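Side-chain contacts in 2-(acetamidomethylene)succinate hydrolase (Mesorhizobium loti, PDB 3KXP), which hydrolyses (E)-2-(acetamidomethylene)succinate to succinic semialdehyde, acetate, ammonia and carbon dioxide, the last reaction in the breakdown of vitamin B6: residues G76-S81 with A234-T239; A99-Q102 with L107-K110; N118-D123 with H141-R146. All coordinates share one frame; numbering follows the deposited sequence.

Contact 1 (G76-S81 with A234-T239)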
loop_
_atom_site.group_PDB
_atom_site.type_symbol
_atom_site.label_atom_id
_atom_site.label_comp_id
_atom_site.label_asym_id
_atom_site.label_seq_id
_atom_site.Cartn_x
_atom_site.Cartn_y
_atom_site.Cartn_z
ATOM N N GLY A 76 11.042 18.766 2.467
ATOM C CA GLY A 76 12.411 18.271 2.442
ATOM C C GLY A 76 13.391 19.355 2.881
ATOM O O GLY A 76 12.977 20.493 3.132
ATOM N N ILE A 77 14.681 19.026 2.966
ATOM C CA ILE A 77 15.690 20.000 3.393
ATOM C C ILE A 77 15.746 21.254 2.494
ATOM O O ILE A 77 15.623 21.168 1.269
ATOM C CB ILE A 77 17.078 19.344 3.466
ATOM C CG1 ILE A 77 18.017 20.193 4.324
ATOM C CG2 ILE A 77 17.657 19.189 2.072
ATOM C CD1 ILE A 77 19.300 19.461 4.708
ATOM N N THR A 78 15.918 22.406 3.136
ATOM C CA THR A 78 15.976 23.744 2.506
ATOM C C THR A 78 14.640 24.228 1.956
ATOM O O THR A 78 14.503 25.391 1.595
ATOM C CB THR A 78 17.021 23.860 1.353
ATOM O OG1 THR A 78 16.512 23.249 0.163
ATOM C CG2 THR A 78 18.332 23.212 1.742
ATOM N N SER A 79 13.653 23.340 1.907
ATOM C CA SER A 79 12.328 23.687 1.393
ATOM C C SER A 79 11.465 24.291 2.516
ATOM O O SER A 79 11.985 24.678 3.563
ATOM C CB SER A 79 11.676 22.418 0.823
ATOM O OG SER A 79 10.488 22.696 0.111
ATOM N N ASN A 80 10.154 24.375 2.297
ATOM C CA ASN A 80 9.232 24.920 3.295
ATOM C C ASN A 80 7.781 24.486 3.015
ATOM O O ASN A 80 7.454 24.033 1.921
ATOM C CB ASN A 80 9.344 26.456 3.342
ATOM C CG ASN A 80 8.588 27.137 2.220
ATOM O OD1 ASN A 80 7.405 27.431 2.355
ATOM N ND2 ASN A 80 9.263 27.379 1.102
ATOM N N SER A 81 6.920 24.647 4.017
ATOM C CA SER A 81 5.511 24.239 3.955
ATOM C C SER A 81 4.666 24.564 2.722
ATOM O O SER A 81 3.762 23.800 2.385
ATOM C CB SER A 81 4.771 24.755 5.190
ATOM O OG SER A 81 4.750 26.172 5.224
ATOM N N ALA A 234 23.348 27.419 8.792
ATOM C CA ALA A 234 23.914 26.536 9.807
ATOM C C ALA A 234 22.957 25.374 10.052
ATOM O O ALA A 234 23.394 24.236 10.223
ATOM C CB ALA A 234 24.155 27.299 11.107
ATOM N N ALA A 235 21.658 25.667 10.072
ATOM C CA ALA A 235 20.636 24.640 10.290
ATOM C C ALA A 235 20.700 23.588 9.172
ATOM O O ALA A 235 20.594 22.382 9.429
ATOM C CB ALA A 235 19.230 25.283 10.338
HETATM N N MSE A 236 20.878 24.054 7.937
HETATM C CA MSE A 236 20.975 23.162 6.783
HETATM C C MSE A 236 22.186 22.235 6.878
HETATM O O MSE A 236 22.065 21.024 6.696
HETATM C CB MSE A 236 21.072 23.970 5.484
HETATM C CG MSE A 236 19.886 24.868 5.224
HETATM SE SE MSE A 236 18.212 23.924 5.475
HETATM C CE MSE A 236 17.825 24.437 7.311
ATOM N N ALA A 237 23.351 22.818 7.152
ATOM C CA ALA A 237 24.587 22.054 7.257
ATOM C C ALA A 237 24.454 20.968 8.310
ATOM O O ALA A 237 24.873 19.836 8.099
ATOM C CB ALA A 237 25.760 22.980 7.598
ATOM N N GLN A 238 23.861 21.313 9.446
ATOM C CA GLN A 238 23.687 20.337 10.512
ATOM C C GLN A 238 22.639 19.297 10.146
ATOM O O GLN A 238 22.797 18.118 10.463
ATOM C CB GLN A 238 23.296 21.037 11.813
ATOM C CG GLN A 238 24.376 21.963 12.338
ATOM C CD GLN A 238 23.965 22.663 13.608
ATOM O OE1 GLN A 238 23.788 22.030 14.654
ATOM N NE2 GLN A 238 23.800 23.979 13.528
ATOM N N THR A 239 21.570 19.733 9.484
ATOM C CA THR A 239 20.512 18.818 9.073
ATOM C C THR A 239 21.040 17.814 8.046
ATOM O O THR A 239 20.779 16.616 8.156
ATOM C CB THR A 239 19.341 19.573 8.460
ATOM O OG1 THR A 239 18.770 20.430 9.452
ATOM C CG2 THR A 239 18.289 18.608 7.969
#
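Met236, present as selenomethionine, meets both Ile77 and Thr78 and illustrates how a bent, polarisable side chain can fit against a tight turn. Its side chain runs obliquely to that of Thr78, and bends at chi2 (-48°) and chi3 bring the selenium against the turn, the terminal methyl pointing back away from it. The SE atom lies 3.6 Å from the backbone N of Thr78. Beside this peptide, CG2 of Thr78 packs on SE at 3.8 Å. CG1 of Ile77 reaches the same SE at 3.9 Å, so two consecutive residues of the turn share one selenium atom. The carbonyl of Met236 takes part as well, its O standing 3.7 Å from CD1 of Ile77.

One helical turn along, Thr239 receives the tip of Ile77. The isoleucine has CG1 anti to its own nitrogen and continues nearly straight through chi2 (167°), which carries CD1 to within 3.5 Å of CG2 of Thr239. The two side chains run past each other in opposite senses, methyl against methyl. The threonine hydroxyl is turned elsewhere: OG1 donates to O of Ala235 at 2.7 Å, from above the carbonyl plane, while N of Thr239 reaches that oxygen from its other face. OG1 is also hydrogen-bonded to the hydroxyl of Tyr120.

Gly76 to Ser79 form a type II beta turn, closed by Ser79 N bonding to Gly76 O, and Ile77 belongs to the chloride site; its place after strand 70-74 is consistent with the oxyanion-hole loop of alpha/beta hydrolases. The link from this loop to helix 233-242 is therefore mainly aliphatic carbon and selenium (sulfur in the native methionine) against one another and against backbone atoms, while the hydroxyl of Thr239 is engaged away from the loop.

Contact 2 (A99-Q102 with L107-K110)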
loop_
_atom_site.group_PDB
_atom_site.type_symbol
_atom_site.label_atom_id
_atom_site.label_comp_id
_atom_site.label_asym_id
_atom_site.label_seq_id
_atom_site.Cartn_x
_atom_site.Cartn_y
_atom_site.Cartn_z
ATOM N N ALA A 99 0.449 22.008 6.880
ATOM C CA ALA A 99 1.831 21.864 6.438
ATOM C C ALA A 99 2.695 22.556 7.485
ATOM O O ALA A 99 2.353 23.640 7.955
ATOM C CB ALA A 99 2.022 22.519 5.076
ATOM N N VAL A 100 3.814 21.944 7.843
ATOM C CA VAL A 100 4.679 22.510 8.872
ATOM C C VAL A 100 6.057 22.943 8.407
ATOM O O VAL A 100 6.784 22.171 7.776
ATOM C CB VAL A 100 4.907 21.493 10.028
ATOM C CG1 VAL A 100 5.735 22.119 11.124
ATOM C CG2 VAL A 100 3.574 20.993 10.560
ATOM N N ASP A 101 6.419 24.181 8.720
ATOM C CA ASP A 101 7.754 24.657 8.398
ATOM C C ASP A 101 8.540 24.015 9.524
ATOM O O ASP A 101 8.272 24.277 10.694
ATOM C CB ASP A 101 7.833 26.182 8.496
ATOM C CG ASP A 101 7.335 26.866 7.243
ATOM O OD1 ASP A 101 7.208 28.110 7.246
ATOM O OD2 ASP A 101 7.083 26.153 6.245
ATOM N N GLN A 102 9.488 23.151 9.198
ATOM C CA GLN A 102 10.223 22.510 10.269
ATOM C C GLN A 102 11.369 23.379 10.780
ATOM O O GLN A 102 11.779 24.334 10.118
ATOM C CB GLN A 102 10.697 21.139 9.801
ATOM C CG GLN A 102 9.516 20.267 9.400
ATOM C CD GLN A 102 9.928 19.011 8.683
ATOM O OE1 GLN A 102 10.108 17.955 9.299
ATOM N NE2 GLN A 102 10.098 19.116 7.370
ATOM N N LEU A 107 9.356 30.063 8.278
ATOM C CA LEU A 107 9.128 31.061 9.307
ATOM C C LEU A 107 9.099 30.461 10.701
ATOM O O LEU A 107 8.449 30.991 11.598
ATOM C CB LEU A 107 7.822 31.813 9.030
ATOM C CG LEU A 107 7.808 32.705 7.776
ATOM C CD1 LEU A 107 6.512 33.520 7.725
ATOM C CD2 LEU A 107 9.009 33.643 7.794
ATOM N N SER A 108 9.813 29.357 10.881
ATOM C CA SER A 108 9.875 28.697 12.177
ATOM C C SER A 108 11.159 29.063 12.919
ATOM O O SER A 108 12.071 29.658 12.347
ATOM C CB SER A 108 9.784 27.184 11.992
ATOM O OG SER A 108 8.531 26.837 11.433
ATOM N N ASP A 109 11.223 28.716 14.201
ATOM C CA ASP A 109 12.407 29.013 14.996
ATOM C C ASP A 109 13.618 28.326 14.391
ATOM O O ASP A 109 13.494 27.295 13.732
ATOM C CB ASP A 109 12.219 28.543 16.444
ATOM C CG ASP A 109 11.336 29.475 17.250
ATOM O OD1 ASP A 109 10.949 30.537 16.713
ATOM O OD2 ASP A 109 11.042 29.149 18.420
ATOM N N LYS A 110 14.789 28.902 14.622
ATOM C CA LYS A 110 16.022 28.352 14.089
ATOM C C LYS A 110 17.096 28.249 15.168
ATOM O O LYS A 110 18.049 29.027 15.197
ATOM C CB LYS A 110 16.491 29.220 12.926
ATOM C CG LYS A 110 15.411 29.371 11.867
ATOM C CD LYS A 110 15.862 30.196 10.695
ATOM C CE LYS A 110 14.790 30.200 9.626
ATOM N NZ LYS A 110 13.496 30.664 10.175
#
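Asp101 and Ser108 meet through a hydrogen bond of side chain to backbone: OG of Ser108 donates to the carbonyl O of Asp101 at 2.7 Å. The donor stands well above the carbonyl plane, 52° out of it. The second bond reverses the roles, since here the aspartate side chain accepts from a backbone. N of Leu107 points at OD1 of Asp101 over 3.1 Å, nearly straight at 172°, although it too arrives from above the plane of the acceptor group. Asp101 thus grips two successive residues, by its carboxylate and by its own carbonyl.

Packing adds little. OG of Ser108, set beside its own nitrogen (chi1 -63°), is pressed against CB of Asp101 at 3.1 Å. CB of Ser108 lies 4.0 Å from O of Gln102.

Another side-chain-to-carbonyl bond lies within 107-110: NZ of Lys110 turns back to O of Ser108 at 2.8 Å, in the carbonyl plane, and also bonds to O of Gly106.

The contact closes the short turn that follows strand 96-100, on the side of strand 59-65. From that strand Asn61 supplies ND2 to OD1 of Asp101 and its backbone N to OG of Ser108, while OD2 of Asp101 takes the hydroxyl of Ser81. Gln102 turns away toward helix 143-154, where OE1 binds Asn147.

Contact 3 (N118-D123 with H141-R146)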
loop_
_atom_site.group_PDB
_atom_site.type_symbol
_atom_site.label_atom_id
_atom_site.label_comp_id
_atom_site.label_asym_id
_atom_site.label_seq_id
_atom_site.Cartn_x
_atom_site.Cartn_y
_atom_site.Cartn_z
ATOM N N ASN A 118 15.889 12.653 16.026
ATOM C CA ASN A 118 15.134 12.807 17.271
ATOM C C ASN A 118 14.602 14.215 17.478
ATOM O O ASN A 118 13.449 14.395 17.873
ATOM C CB ASN A 118 15.989 12.412 18.474
ATOM C CG ASN A 118 16.072 10.911 18.660
ATOM O OD1 ASN A 118 16.804 10.419 19.522
ATOM N ND2 ASN A 118 15.317 10.170 17.852
ATOM N N ASP A 119 15.443 15.211 17.218
ATOM C CA ASP A 119 15.032 16.601 17.373
ATOM C C ASP A 119 13.788 16.869 16.540
ATOM O O ASP A 119 12.780 17.326 17.073
ATOM C CB ASP A 119 16.164 17.543 16.956
ATOM C CG ASP A 119 17.412 17.352 17.800
ATOM O OD1 ASP A 119 17.298 17.457 19.043
ATOM O OD2 ASP A 119 18.502 17.096 17.231
ATOM N N TYR A 120 13.846 16.572 15.243
ATOM C CA TYR A 120 12.692 16.793 14.372
ATOM C C TYR A 120 11.508 15.907 14.755
ATOM O O TYR A 120 10.342 16.312 14.618
ATOM C CB TYR A 120 13.035 16.510 12.904
ATOM C CG TYR A 120 13.868 17.552 12.196
ATOM C CD1 TYR A 120 15.258 17.462 12.172
ATOM C CD2 TYR A 120 13.260 18.598 11.500
ATOM C CE1 TYR A 120 16.028 18.383 11.465
ATOM C CE2 TYR A 120 14.018 19.525 10.790
ATOM C CZ TYR A 120 15.402 19.412 10.776
ATOM O OH TYR A 120 16.162 20.337 10.090
ATOM N N ALA A 121 11.806 14.693 15.210
ATOM C CA ALA A 121 10.763 13.747 15.600
ATOM C C ALA A 121 9.998 14.245 16.831
ATOM O O ALA A 121 8.765 14.174 16.879
ATOM C CB ALA A 121 11.376 12.371 15.874
ATOM N N ASP A 122 10.729 14.748 17.823
ATOM C CA ASP A 122 10.088 15.257 19.023
ATOM C C ASP A 122 9.249 16.485 18.678
ATOM O O ASP A 122 8.209 16.725 19.302
ATOM C CB ASP A 122 11.126 15.604 20.100
ATOM C CG ASP A 122 11.866 14.373 20.624
ATOM O OD1 ASP A 122 11.301 13.258 20.564
ATOM O OD2 ASP A 122 13.009 14.522 21.106
ATOM N N ASP A 123 9.686 17.260 17.685
ATOM C CA ASP A 123 8.922 18.439 17.276
ATOM C C ASP A 123 7.542 18.020 16.802
ATOM O O ASP A 123 6.555 18.699 17.071
ATOM C CB ASP A 123 9.614 19.184 16.133
ATOM C CG ASP A 123 10.743 20.067 16.605
ATOM O OD1 ASP A 123 11.507 20.543 15.743
ATOM O OD2 ASP A 123 10.866 20.290 17.828
ATOM N N HIS A 141 8.179 14.385 2.881
ATOM C CA HIS A 141 9.044 14.272 1.721
ATOM C C HIS A 141 10.496 14.362 2.139
ATOM O O HIS A 141 10.910 15.360 2.727
ATOM C CB HIS A 141 8.764 15.381 0.715
ATOM C CG HIS A 141 9.664 15.335 -0.480
ATOM N ND1 HIS A 141 10.062 16.465 -1.161
ATOM C CD2 HIS A 141 10.254 14.289 -1.107
ATOM C CE1 HIS A 141 10.862 16.118 -2.153
ATOM N NE2 HIS A 141 10.996 14.804 -2.143
ATOM N N SER A 142 11.264 13.318 1.835
ATOM C CA SER A 142 12.689 13.276 2.159
ATOM C C SER A 142 12.936 13.528 3.659
ATOM O O SER A 142 12.597 12.678 4.485
ATOM C CB SER A 142 13.426 14.304 1.293
ATOM O OG SER A 142 14.772 13.918 1.073
ATOM N N LEU A 143 13.540 14.671 4.008
ATOM C CA LEU A 143 13.777 15.021 5.416
ATOM C C LEU A 143 12.481 14.801 6.193
ATOM O O LEU A 143 12.486 14.208 7.272
ATOM C CB LEU A 143 14.186 16.497 5.561
ATOM C CG LEU A 143 14.078 17.124 6.969
ATOM C CD1 LEU A 143 15.026 16.443 7.934
ATOM C CD2 LEU A 143 14.412 18.595 6.904
ATOM N N GLY A 144 11.375 15.295 5.640
ATOM C CA GLY A 144 10.084 15.122 6.284
ATOM C C GLY A 144 9.730 13.648 6.439
ATOM O O GLY A 144 9.240 13.233 7.490
ATOM N N ALA A 145 9.975 12.855 5.394
ATOM C CA ALA A 145 9.677 11.422 5.435
ATOM C C ALA A 145 10.503 10.743 6.526
ATOM O O ALA A 145 9.978 9.970 7.324
ATOM C CB ALA A 145 9.964 10.774 4.072
ATOM N N ARG A 146 11.797 11.028 6.554
ATOM C CA ARG A 146 12.668 10.452 7.569
ATOM C C ARG A 146 12.151 10.840 8.961
ATOM O O ARG A 146 12.082 10.011 9.861
ATOM C CB ARG A 146 14.100 10.950 7.366
ATOM C CG ARG A 146 15.067 10.496 8.439
ATOM C CD ARG A 146 15.124 11.503 9.575
ATOM N NE ARG A 146 16.514 11.825 9.831
ATOM C CZ ARG A 146 16.963 13.017 10.197
ATOM N NH1 ARG A 146 16.129 14.034 10.362
ATOM N NH2 ARG A 146 18.264 13.188 10.370
#
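The nucleophile elbow, the sharp turn from strand 136-141 into helix 143-154, abuts helix 117-131 where Leu143 meets the ring of Tyr120. One branch of the leucine makes a CH-pi contact: CD1 sits 4.1 Å from the ring centroid and only 10° off the normal, hence squarely over the face. The other branch is displaced toward the phenol end, with CD2 4.0 Å from CE2 of Tyr120. CG of Leu143 stands anti to its backbone nitrogen (chi1 163°), which sends both methyls away from the turn and across the tyrosine at about a right angle.

Leu143 directly follows Ser142, the inferred nucleophile, which has the strained backbone expected of the Gly-X-Ser-X-Gly elbow and occupies the N-cap position of the helix, although its side chain makes no capping bond. Ser142 and Leu143 also belong to the chloride site, so the residue that packs on Tyr120 through its side chain is part of the anion site too. The first turn of the helix is fixed to the elbow by N of Gly144 bonding to O of His141 and N of Arg146 to O of Ser142.

Arg146, one turn along, comes to another part of the ring. Bends at chi2 and chi3 fold its chain round until NH1 lies 4.0 Å from CD1 of Tyr120. That carbon meets the guanidinium at its edge, near its plane, and the two planes are 51° apart, so they do not stack. NH2 makes a weak hydrogen bond to O of Gly242, and the hydroxyl of Tyr120 is tied to Thr239.

Overall arrangement
All three contacts lie in the alpha/beta hydrolase fold, around the carboxyl ends of its central strands. Contacts 2 and 3 are buried, whereas contact 1, between a loop and helix 233-242, is partly buried. Chemistry follows place: contacts 1 and 3, at the chloride site, rely on apolar packing, while contact 2, at the end of strand 96-100, is built from hydrogen bonds. Contacts 1 and 3 meet directly, CD1 of Leu143 lying 3.9 Å from CG2 of Thr239. Contact 2 joins contact 1 where the backbone N of Ser81 lies 2.7 Å from OD2 of Asp101, a probable hydrogen bond, and contact 3 where CB of Gln102 packs on the ring of Tyr120.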